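Local coordinates for protein endo-beta-1,2-glucanase (Talaromyces funiculosus, PDB 6IMV) that hydrolyses the internal beta-1,2-glucosidic bonds of beta-1,2-glucans as a fungal glycoside hydrolase, at residues Lys74-Glu83 with Phe140-Ser148; Thr126-Phe137 with Ser147-Trp155. All coordinates share one frame; numbering follows the deposited sequence.

Contact 1. Residues Lys74-Glu83 with Phe140-Ser148. With BGC (beta-D-glucopyranose), chain D; BGC (beta-D-glucopyranose), chain I.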
loop_
_atom_site.group_PDB
_atom_site.type_symbol
_atom_site.label_atom_id
_atom_site.label_comp_id
_atom_site.label_asym_id
_atom_site.label_seq_id
_atom_site.Cartn_x
_atom_site.Cartn_y
_atom_site.Cartn_z
ATOM N N LYS A 74 -9.817 -2.293 18.361
ATOM C CA LYS A 74 -8.930 -2.690 17.265
ATOM C C LYS A 74 -9.679 -3.568 16.248
ATOM O O LYS A 74 -10.664 -4.204 16.571
ATOM C CB LYS A 74 -7.691 -3.409 17.808
ATOM C CG LYS A 74 -7.909 -4.810 18.372
ATOM C CD LYS A 74 -6.602 -5.454 18.778
ATOM C CE LYS A 74 -6.748 -6.482 19.876
ATOM N NZ LYS A 74 -7.070 -5.833 21.170
ATOM N N HIS A 75 -9.179 -3.589 15.009
ATOM C CA HIS A 75 -9.450 -4.661 14.067
ATOM C C HIS A 75 -8.490 -5.803 14.374
ATOM O O HIS A 75 -7.280 -5.618 14.225
ATOM C CB HIS A 75 -9.283 -4.192 12.608
ATOM C CG HIS A 75 -10.353 -3.267 12.128
ATOM N ND1 HIS A 75 -10.308 -2.682 10.870
ATOM C CD2 HIS A 75 -11.485 -2.822 12.723
ATOM C CE1 HIS A 75 -11.363 -1.913 10.712
ATOM N NE2 HIS A 75 -12.112 -1.993 11.831
ATOM N N PRO A 76 -8.978 -7.000 14.785
ATOM C CA PRO A 76 -8.092 -8.098 15.186
ATOM C C PRO A 76 -7.560 -8.934 14.011
ATOM O O PRO A 76 -6.944 -9.965 14.211
ATOM C CB PRO A 76 -9.030 -8.960 16.051
ATOM C CG PRO A 76 -10.383 -8.820 15.349
ATOM C CD PRO A 76 -10.404 -7.382 14.861
ATOM N N PHE A 77 -7.847 -8.488 12.790
ATOM C CA PHE A 77 -7.474 -9.191 11.565
ATOM C C PHE A 77 -6.517 -8.305 10.760
ATOM O O PHE A 77 -6.434 -7.098 10.996
ATOM C CB PHE A 77 -8.715 -9.526 10.737
ATOM C CG PHE A 77 -9.545 -8.321 10.388
ATOM C CD1 PHE A 77 -9.232 -7.542 9.285
ATOM C CD2 PHE A 77 -10.607 -7.936 11.186
ATOM C CE1 PHE A 77 -9.979 -6.421 8.971
ATOM C CE2 PHE A 77 -11.361 -6.817 10.867
ATOM C CZ PHE A 77 -11.040 -6.058 9.765
ATOM N N SER A 78 -5.795 -8.925 9.823
ATOM C CA SER A 78 -4.923 -8.217 8.896
ATOM C C SER A 78 -4.657 -9.135 7.699
ATOM O O SER A 78 -5.352 -10.136 7.512
ATOM C CB SER A 78 -3.644 -7.734 9.576
ATOM O OG SER A 78 -2.951 -6.776 8.776
ATOM N N ALA A 79 -3.689 -8.751 6.869
ATOM C CA ALA A 79 -3.380 -9.465 5.644
ATOM C C ALA A 79 -1.969 -9.093 5.196
ATOM O O ALA A 79 -1.382 -8.147 5.734
ATOM C CB ALA A 79 -4.408 -9.138 4.586
ATOM N N ALA A 80 -1.456 -9.822 4.199
ATOM C CA ALA A 80 -0.082 -9.671 3.712
ATOM C C ALA A 80 0.135 -8.272 3.116
ATOM O O ALA A 80 1.256 -7.778 3.087
ATOM C CB ALA A 80 0.234 -10.771 2.728
ATOM N N SER A 81 -0.952 -7.630 2.679
ATOM C CA SER A 81 -0.944 -6.269 2.139
ATOM C C SER A 81 -0.543 -5.245 3.217
ATOM O O SER A 81 0.265 -4.342 2.953
ATOM C CB SER A 81 -2.292 -5.950 1.537
ATOM O OG SER A 81 -3.337 -6.429 2.378
ATOM N N LYS A 82 -1.078 -5.387 4.435
ATOM C CA LYS A 82 -0.709 -4.485 5.549
ATOM C C LYS A 82 0.694 -4.849 6.060
ATOM O O LYS A 82 1.493 -3.985 6.390
ATOM C CB LYS A 82 -1.736 -4.540 6.687
ATOM C CG LYS A 82 -3.162 -4.191 6.275
ATOM C CD LYS A 82 -3.997 -5.385 5.858
ATOM C CE LYS A 82 -5.233 -4.993 5.077
ATOM N NZ LYS A 82 -4.879 -4.288 3.817
ATOM N N GLU A 83 0.993 -6.146 6.101
ATOM C CA GLU A 83 2.341 -6.631 6.397
ATOM C C GLU A 83 3.376 -5.946 5.493
ATOM O O GLU A 83 4.430 -5.574 5.957
ATOM C CB GLU A 83 2.412 -8.146 6.224
ATOM C CG GLU A 83 1.620 -8.913 7.261
ATOM C CD GLU A 83 2.196 -8.875 8.662
ATOM O OE1 GLU A 83 3.297 -9.433 8.863
ATOM O OE2 GLU A 83 1.537 -8.290 9.553
ATOM N N PHE A 140 2.549 -18.747 2.114
ATOM C CA PHE A 140 1.800 -17.532 1.868
ATOM C C PHE A 140 0.830 -17.303 3.027
ATOM O O PHE A 140 0.594 -18.213 3.832
ATOM C CB PHE A 140 1.038 -17.647 0.545
ATOM C CG PHE A 140 1.925 -17.822 -0.659
ATOM C CD1 PHE A 140 2.568 -16.732 -1.225
ATOM C CD2 PHE A 140 2.124 -19.070 -1.229
ATOM C CE1 PHE A 140 3.375 -16.883 -2.340
ATOM C CE2 PHE A 140 2.933 -19.219 -2.342
ATOM C CZ PHE A 140 3.558 -18.126 -2.898
ATOM N N LEU A 141 0.271 -16.092 3.096
ATOM C CA LEU A 141 -0.648 -15.724 4.167
ATOM C C LEU A 141 -2.027 -15.416 3.591
ATOM O O LEU A 141 -2.160 -14.627 2.654
ATOM C CB LEU A 141 -0.119 -14.496 4.913
ATOM C CG LEU A 141 1.237 -14.645 5.597
ATOM C CD1 LEU A 141 1.640 -13.328 6.241
ATOM C CD2 LEU A 141 1.224 -15.766 6.625
ATOM N N PRO A 142 -3.102 -15.967 4.194
ATOM C CA PRO A 142 -4.464 -15.532 3.915
ATOM C C PRO A 142 -4.718 -14.247 4.715
ATOM O O PRO A 142 -3.814 -13.771 5.368
ATOM C CB PRO A 142 -5.286 -16.694 4.474
ATOM C CG PRO A 142 -4.511 -17.094 5.702
ATOM C CD PRO A 142 -3.059 -16.947 5.290
ATOM N N TRP A 143 -5.937 -13.720 4.675
ATOM C CA TRP A 143 -6.387 -12.810 5.739
ATOM C C TRP A 143 -6.402 -13.604 7.050
ATOM O O TRP A 143 -6.862 -14.745 7.072
ATOM C CB TRP A 143 -7.759 -12.213 5.421
ATOM C CG TRP A 143 -7.729 -11.166 4.355
ATOM C CD1 TRP A 143 -7.531 -11.359 3.020
ATOM C CD2 TRP A 143 -7.917 -9.750 4.530
ATOM N NE1 TRP A 143 -7.585 -10.165 2.355
ATOM C CE2 TRP A 143 -7.813 -9.159 3.255
ATOM C CE3 TRP A 143 -8.166 -8.927 5.635
ATOM C CZ2 TRP A 143 -7.932 -7.785 3.059
ATOM C CZ3 TRP A 143 -8.286 -7.566 5.441
ATOM C CH2 TRP A 143 -8.171 -7.007 4.167
ATOM N N PHE A 144 -5.861 -13.012 8.111
ATOM C CA PHE A 144 -5.582 -13.726 9.354
ATOM C C PHE A 144 -6.037 -12.901 10.560
ATOM O O PHE A 144 -6.139 -11.680 10.495
ATOM C CB PHE A 144 -4.089 -14.049 9.480
ATOM C CG PHE A 144 -3.160 -12.874 9.295
ATOM C CD1 PHE A 144 -2.937 -11.968 10.325
ATOM C CD2 PHE A 144 -2.495 -12.683 8.096
ATOM C CE1 PHE A 144 -2.085 -10.888 10.145
ATOM C CE2 PHE A 144 -1.627 -11.614 7.923
ATOM C CZ PHE A 144 -1.424 -10.716 8.949
ATOM N N THR A 145 -6.270 -13.614 11.664
ATOM C CA THR A 145 -6.541 -13.054 12.969
ATOM C C THR A 145 -5.217 -13.012 13.734
ATOM O O THR A 145 -4.569 -14.038 13.873
ATOM C CB THR A 145 -7.597 -13.891 13.705
ATOM O OG1 THR A 145 -8.793 -13.900 12.920
ATOM C CG2 THR A 145 -7.888 -13.381 15.097
ATOM N N SER A 146 -4.822 -11.826 14.193
ATOM C CA SER A 146 -3.499 -11.617 14.796
ATOM C C SER A 146 -3.596 -11.251 16.292
ATOM O O SER A 146 -2.574 -10.954 16.916
ATOM C CB SER A 146 -2.725 -10.576 14.014
ATOM O OG SER A 146 -3.553 -9.467 13.709
ATOM N N SER A 147 -4.804 -11.325 16.867
ATOM C CA SER A 147 -5.064 -10.879 18.254
ATOM C C SER A 147 -4.578 -11.910 19.289
ATOM O O SER A 147 -4.385 -11.550 20.432
ATOM C CB SER A 147 -6.522 -10.532 18.460
ATOM O OG SER A 147 -7.368 -11.476 17.817
ATOM N N SER A 148 -4.386 -13.180 18.904
ATOM C CA SER A 148 -3.740 -14.157 19.800
ATOM C C SER A 148 -2.321 -14.442 19.305
ATOM O O SER A 148 -1.939 -14.006 18.229
ATOM C CB SER A 148 -4.555 -15.417 19.938
ATOM O OG SER A 148 -5.881 -15.106 20.325
HETATM C C2 BGC D . -7.768 -6.643 -2.236
HETATM C C3 BGC D . -7.060 -7.682 -1.373
HETATM C C4 BGC D . -7.901 -8.951 -1.286
HETATM C C5 BGC D . -8.181 -9.444 -2.705
HETATM C C6 BGC D . -9.035 -10.688 -2.802
HETATM C C1 BGC D . -8.107 -7.244 -3.590
HETATM O O2 BGC D . -6.907 -5.539 -2.480
HETATM O O3 BGC D . -6.825 -7.190 -0.058
HETATM O O4 BGC D . -7.186 -9.938 -0.560
HETATM O O5 BGC D . -8.857 -8.436 -3.444
HETATM O O6 BGC D . -10.279 -10.440 -2.188
HETATM C C2 BGC I . -11.627 -4.509 4.644
HETATM C C3 BGC I . -11.539 -3.506 5.808
HETATM C C4 BGC I . -10.140 -2.868 5.920
HETATM C C5 BGC I . -9.672 -2.384 4.539
HETATM C C6 BGC I . -8.256 -1.803 4.549
HETATM C C1 BGC I . -11.080 -3.894 3.364
HETATM O O1 BGC I . -11.097 -4.787 2.247
HETATM O O2 BGC I . -12.988 -4.837 4.427
HETATM O O3 BGC I . -11.881 -4.136 7.043
HETATM O O4 BGC I . -10.127 -1.780 6.867
HETATM O O5 BGC I . -9.739 -3.461 3.596
HETATM O O6 BGC I . -7.332 -2.836 4.879
HETATM O O HOH W 1 -3.123 -11.973 2.984
#
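F77 and S78 pair antiparallel with T145 and F144, F77-T145 as the non-hydrogen-bonded pair and S78-F144 as the hydrogen-bonded one. S78 N reaches F144 O at 2.9 Å, F144 N returns to S78 O, and S146 N extends the ladder to P76 O over 2.8 Å in a nearly straight bond. The ring of F144 lies with one face over the S78-A79 peptide, S78 C standing above its centre; CG set between the backbone N and carbonyl carbon (chi1 52°) folds the ring back over the partner strand. At the rim of this ring sits E83 OE2, its carboxylate turned almost perpendicular (79°) to the phenyl plane and bound to S58, while OE1 is held by Y127 and K123. Strand 71-78 and strand 144-145 meet as neighbours in an antiparallel sheet, where the chain turns through A79, the N-cap residue, into helix 80-94. On the sugar-facing side, the indole of W143 presses a face onto A79 CB, a CH-pi contact 3.7 Å from the centroid of the five-membered ring. F77 CD1 meets the indole's edge, the two aromatic side chains running side by side. W143 NE1 points straight at O4 of the chain D glucose (3.0 Å, 176°), and F77 CZ approaches O3 of the chain I glucose at 3.4 Å. Bent at chi2 and chi4, K82 crosses the indole at about a right angle, CE lying 3.7 Å from W143 CH2, and its NZ is bonded to S81 OG and paired with D434. F77, K82 and W143 line the glucose pocket seen with sophorose, where D60 and N348 also bind sugar. A leucine in place of W143 would probably leave the chain D glucose O4 without its N-H donor and A79 CB without its aromatic cover.

Contact 2. Residues Thr126-Phe137 with Ser147-Trp155. With NAG (2-acetamido-2-deoxy-beta-D-glucopyranose), chain F.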
loop_
_atom_site.group_PDB
_atom_site.type_symbol
_atom_site.label_atom_id
_atom_site.label_comp_id
_atom_site.label_asym_id
_atom_site.label_seq_id
_atom_site.Cartn_x
_atom_site.Cartn_y
_atom_site.Cartn_z
ATOM N N THR A 126 6.385 -16.015 14.179
ATOM C CA THR A 126 4.941 -16.174 14.032
ATOM C C THR A 126 4.586 -16.734 12.646
ATOM O O THR A 126 3.739 -17.644 12.540
ATOM C CB THR A 126 4.218 -14.852 14.296
ATOM O OG1 THR A 126 4.648 -14.379 15.580
ATOM C CG2 THR A 126 2.714 -14.998 14.244
ATOM N N TYR A 127 5.219 -16.196 11.593
ATOM C CA TYR A 127 5.051 -16.686 10.220
ATOM C C TYR A 127 5.335 -18.193 10.168
ATOM O O TYR A 127 4.610 -18.934 9.516
ATOM C CB TYR A 127 5.991 -15.970 9.243
ATOM C CG TYR A 127 5.542 -14.635 8.690
ATOM C CD1 TYR A 127 4.867 -13.697 9.463
ATOM C CD2 TYR A 127 5.883 -14.273 7.396
ATOM C CE1 TYR A 127 4.500 -12.463 8.941
ATOM C CE2 TYR A 127 5.526 -13.046 6.859
ATOM C CZ TYR A 127 4.835 -12.134 7.634
ATOM O OH TYR A 127 4.498 -10.932 7.090
ATOM N N LEU A 128 6.407 -18.625 10.850
ATOM C CA LEU A 128 6.882 -20.007 10.776
ATOM C C LEU A 128 5.950 -20.949 11.562
ATOM O O LEU A 128 5.704 -22.067 11.108
ATOM C CB LEU A 128 8.329 -20.084 11.285
ATOM C CG LEU A 128 9.393 -19.400 10.417
ATOM C CD1 LEU A 128 10.797 -19.751 10.884
ATOM C CD2 LEU A 128 9.256 -19.744 8.942
ATOM N N ARG A 129 5.423 -20.502 12.710
ATOM C CA ARG A 129 4.415 -21.261 13.478
ATOM C C ARG A 129 3.142 -21.431 12.636
ATOM O O ARG A 129 2.507 -22.489 12.651
ATOM C CB ARG A 129 4.077 -20.571 14.807
ATOM C CG ARG A 129 5.196 -20.581 15.841
ATOM C CD ARG A 129 4.702 -20.208 17.239
ATOM N NE ARG A 129 3.970 -18.941 17.304
ATOM C CZ ARG A 129 4.530 -17.731 17.385
ATOM N NH1 ARG A 129 5.850 -17.604 17.401
ATOM N NH2 ARG A 129 3.767 -16.652 17.468
ATOM N N PHE A 130 2.766 -20.382 11.898
ATOM C CA PHE A 130 1.597 -20.432 11.022
ATOM C C PHE A 130 1.807 -21.466 9.910
ATOM O O PHE A 130 0.898 -22.233 9.586
ATOM C CB PHE A 130 1.301 -19.064 10.402
ATOM C CG PHE A 130 0.102 -19.082 9.489
ATOM C CD1 PHE A 130 -1.180 -19.110 10.010
ATOM C CD2 PHE A 130 0.259 -19.107 8.110
ATOM C CE1 PHE A 130 -2.285 -19.147 9.169
ATOM C CE2 PHE A 130 -0.846 -19.144 7.269
ATOM C CZ PHE A 130 -2.115 -19.159 7.802
ATOM N N ASN A 131 2.990 -21.447 9.293
ATOM C CA ASN A 131 3.322 -22.371 8.222
ATOM C C ASN A 131 3.238 -23.824 8.720
ATOM O O ASN A 131 2.743 -24.704 8.019
ATOM C CB ASN A 131 4.701 -22.069 7.643
ATOM C CG ASN A 131 5.133 -23.067 6.596
ATOM O OD1 ASN A 131 4.435 -23.281 5.606
ATOM N ND2 ASN A 131 6.289 -23.663 6.818
ATOM N N GLU A 132 3.745 -24.057 9.931
ATOM C CA GLU A 132 3.770 -25.369 10.566
ATOM C C GLU A 132 2.349 -25.898 10.780
ATOM O O GLU A 132 2.087 -27.047 10.507
ATOM C CB GLU A 132 4.487 -25.274 11.908
ATOM C CG GLU A 132 4.753 -26.618 12.539
ATOM C CD GLU A 132 5.606 -26.503 13.789
ATOM O OE1 GLU A 132 6.258 -27.509 14.143
ATOM O OE2 GLU A 132 5.616 -25.399 14.402
ATOM N N THR A 133 1.458 -25.048 11.298
ATOM C CA THR A 133 0.076 -25.424 11.612
ATOM C C THR A 133 -0.769 -25.491 10.330
ATOM O O THR A 133 -1.662 -26.337 10.225
ATOM C CB THR A 133 -0.547 -24.445 12.616
ATOM O OG1 THR A 133 0.291 -24.426 13.769
ATOM C CG2 THR A 133 -1.960 -24.812 13.013
ATOM N N TYR A 134 -0.492 -24.605 9.366
ATOM C CA TYR A 134 -1.284 -24.501 8.109
ATOM C C TYR A 134 -0.358 -24.617 6.899
ATOM O O TYR A 134 -0.208 -23.673 6.116
ATOM C CB TYR A 134 -2.108 -23.209 8.086
ATOM C CG TYR A 134 -2.964 -22.965 9.302
ATOM C CD1 TYR A 134 -4.246 -23.481 9.398
ATOM C CD2 TYR A 134 -2.478 -22.232 10.376
ATOM C CE1 TYR A 134 -5.030 -23.256 10.516
ATOM C CE2 TYR A 134 -3.256 -21.987 11.493
ATOM C CZ TYR A 134 -4.537 -22.505 11.569
ATOM O OH TYR A 134 -5.297 -22.276 12.679
ATOM N N PRO A 135 0.290 -25.788 6.696
ATOM C CA PRO A 135 1.263 -25.946 5.612
ATOM C C PRO A 135 0.650 -25.836 4.205
ATOM O O PRO A 135 1.369 -25.568 3.252
ATOM C CB PRO A 135 1.850 -27.340 5.881
ATOM C CG PRO A 135 0.738 -28.078 6.604
ATOM C CD PRO A 135 0.127 -27.017 7.493
ATOM N N GLY A 136 -0.669 -26.015 4.097
ATOM C CA GLY A 136 -1.396 -25.945 2.821
ATOM C C GLY A 136 -1.301 -24.585 2.134
ATOM O O GLY A 136 -1.514 -24.486 0.917
ATOM N N PHE A 137 -0.994 -23.530 2.897
ATOM C CA PHE A 137 -0.840 -22.173 2.347
ATOM C C PHE A 137 0.493 -22.023 1.605
ATOM O O PHE A 137 0.705 -21.009 0.952
ATOM C CB PHE A 137 -0.984 -21.119 3.448
ATOM C CG PHE A 137 -2.413 -20.896 3.860
ATOM C CD1 PHE A 137 -3.298 -20.250 3.009
ATOM C CD2 PHE A 137 -2.898 -21.408 5.053
ATOM C CE1 PHE A 137 -4.624 -20.071 3.366
ATOM C CE2 PHE A 137 -4.229 -21.242 5.401
ATOM C CZ PHE A 137 -5.088 -20.570 4.562
ATOM N N SER A 147 -4.804 -11.325 16.867
ATOM C CA SER A 147 -5.064 -10.879 18.254
ATOM C C SER A 147 -4.578 -11.910 19.289
ATOM O O SER A 147 -4.385 -11.550 20.432
ATOM C CB SER A 147 -6.522 -10.532 18.460
ATOM O OG SER A 147 -7.368 -11.476 17.817
ATOM N N SER A 148 -4.386 -13.180 18.904
ATOM C CA SER A 148 -3.740 -14.157 19.800
ATOM C C SER A 148 -2.321 -14.442 19.305
ATOM O O SER A 148 -1.939 -14.006 18.229
ATOM C CB SER A 148 -4.555 -15.417 19.938
ATOM O OG SER A 148 -5.881 -15.106 20.325
ATOM N N GLN A 149 -1.545 -15.182 20.102
ATOM C CA GLN A 149 -0.109 -15.352 19.854
ATOM C C GLN A 149 0.113 -16.075 18.514
ATOM O O GLN A 149 0.999 -15.711 17.747
ATOM C CB GLN A 149 0.542 -16.050 21.052
ATOM C CG GLN A 149 2.055 -16.230 20.942
ATOM C CD GLN A 149 2.814 -14.928 20.835
ATOM O OE1 GLN A 149 2.308 -13.843 21.136
ATOM N NE2 GLN A 149 4.055 -15.022 20.384
ATOM N N ASP A 150 -0.695 -17.099 18.227
ATOM C CA ASP A 150 -0.615 -17.812 16.959
ATOM C C ASP A 150 -1.669 -17.264 15.995
ATOM O O ASP A 150 -2.804 -17.066 16.377
ATOM C CB ASP A 150 -0.824 -19.318 17.127
ATOM C CG ASP A 150 0.349 -20.053 17.748
ATOM O OD1 ASP A 150 1.354 -19.405 18.074
ATOM O OD2 ASP A 150 0.258 -21.287 17.859
ATOM N N LEU A 151 -1.273 -17.081 14.732
ATOM C CA LEU A 151 -2.176 -16.728 13.649
ATOM C C LEU A 151 -3.153 -17.874 13.369
ATOM O O LEU A 151 -2.786 -19.056 13.403
ATOM C CB LEU A 151 -1.380 -16.438 12.375
ATOM C CG LEU A 151 -0.479 -15.206 12.392
ATOM C CD1 LEU A 151 0.155 -14.988 11.031
ATOM C CD2 LEU A 151 -1.231 -13.974 12.853
ATOM N N THR A 152 -4.385 -17.476 13.049
ATOM C CA THR A 152 -5.377 -18.309 12.392
ATOM C C THR A 152 -5.894 -17.554 11.170
ATOM O O THR A 152 -5.930 -16.326 11.166
ATOM C CB THR A 152 -6.528 -18.667 13.343
ATOM O OG1 THR A 152 -7.137 -17.460 13.794
ATOM C CG2 THR A 152 -6.063 -19.475 14.536
ATOM N N PRO A 153 -6.337 -18.252 10.105
ATOM C CA PRO A 153 -7.087 -17.582 9.049
ATOM C C PRO A 153 -8.348 -16.955 9.664
ATOM O O PRO A 153 -8.896 -17.499 10.625
ATOM C CB PRO A 153 -7.435 -18.707 8.060
ATOM C CG PRO A 153 -6.475 -19.841 8.401
ATOM C CD PRO A 153 -6.184 -19.701 9.881
ATOM N N THR A 154 -8.800 -15.820 9.127
ATOM C CA THR A 154 -10.146 -15.358 9.456
ATOM C C THR A 154 -11.118 -16.408 8.908
ATOM O O THR A 154 -10.743 -17.196 8.041
ATOM C CB THR A 154 -10.442 -13.964 8.903
ATOM O OG1 THR A 154 -10.485 -14.032 7.479
ATOM C CG2 THR A 154 -9.437 -12.930 9.346
ATOM N N TRP A 155 -12.342 -16.433 9.439
ATOM C CA TRP A 155 -13.341 -17.435 9.073
ATOM C C TRP A 155 -13.464 -17.545 7.556
ATOM O O TRP A 155 -13.348 -18.633 6.997
ATOM C CB TRP A 155 -14.704 -17.110 9.677
ATOM C CG TRP A 155 -15.791 -17.972 9.118
ATOM C CD1 TRP A 155 -16.784 -17.598 8.257
ATOM C CD2 TRP A 155 -15.969 -19.379 9.353
ATOM N NE1 TRP A 155 -17.582 -18.671 7.963
ATOM C CE2 TRP A 155 -17.108 -19.776 8.622
ATOM C CE3 TRP A 155 -15.277 -20.334 10.106
ATOM C CZ2 TRP A 155 -17.573 -21.090 8.637
ATOM C CZ3 TRP A 155 -15.737 -21.634 10.118
ATOM C CH2 TRP A 155 -16.875 -22.003 9.396
HETATM C C1 NAG F . 6.817 -24.638 5.918
HETATM C C2 NAG F . 8.328 -24.646 5.945
HETATM C C3 NAG F . 8.843 -25.755 5.039
HETATM C C4 NAG F . 8.229 -27.096 5.412
HETATM C C5 NAG F . 6.723 -26.935 5.422
HETATM C C6 NAG F . 5.969 -28.213 5.778
HETATM C C7 NAG F . 9.692 -22.623 6.117
HETATM C C8 NAG F . 10.033 -21.329 5.442
HETATM N N2 NAG F . 8.801 -23.364 5.493
HETATM O O3 NAG F . 10.256 -25.796 5.138
HETATM O O4 NAG F . 8.594 -28.097 4.450
HETATM O O5 NAG F . 6.406 -25.918 6.364
HETATM O O6 NAG F . 5.836 -28.243 7.203
HETATM O O7 NAG F . 10.228 -22.954 7.152
HETATM O O HOH W 2 1.371 -18.139 14.133
HETATM O O HOH W 3 -0.570 -22.277 15.217
HETATM O O HOH W 4 -3.591 -21.967 15.014
#
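R129 and D150 cross at about a right angle, yet their guanidinium and carboxylate planes are only 26° apart. R129 NE forms a salt bridge with D150 OD1 at 2.8 Å, approaching from above the carboxylate plane, and R129 NH2 gives a second bond to Q149 O (2.9 Å), which lies in the guanidinium plane; two acceptors on successive residues thereby fix the rotation of the group. L151 inserts its side chain next to the helix: L151 CB lies 3.6 Å from F130 CD1, and L151 CG meets T126 CG2 at 3.7 Å, crossing both partners nearly perpendicularly. F130 CG stands opposite the backbone N (chi1 180°), which carries the ring toward L151 and brings its edge to P153 CD. P153 CD also sits over one face of the Y134 ring, 3.9 Å from its centroid in a CH-pi contact, whereas T133 CG2 covers the opposite face. F137 CE2 touches P153 CG at 4.0 Å. Water 2 joins T126 O to L151 N. N131 on this helix carries an N-linked NAG. The C-terminal turns of helix 112-133 and the 3-10 turn after it thus pack against strand 152-153 and the loop that leads into it, with M57 of strand 57-64 touching both T126 and L151.

In the fold
The centres of contacts 1 and 2 lie about 10 Å apart on the same side of the chain's centre, and their segments alternate in sequence: 74-83, 126-137, 140-148, then 147-155. Strands 144-145 and 152-153 are neighbours in one antiparallel sheet, joined by T145 N and T152 O 2.8 Å apart. Helix 112-133 adds a second link, F130 CZ packing against P142 CD. Contact 1 lies nearer the core and supplies residues of the glucose pocket, whereas contact 2 is farther out and partly exposed beside a glycosylated helix. The pairing of strands 144-145 and 152-153, with this side-chain packing, thus ties the sugar-binding residues of contact 1 to the C-terminal end of helix 112-133.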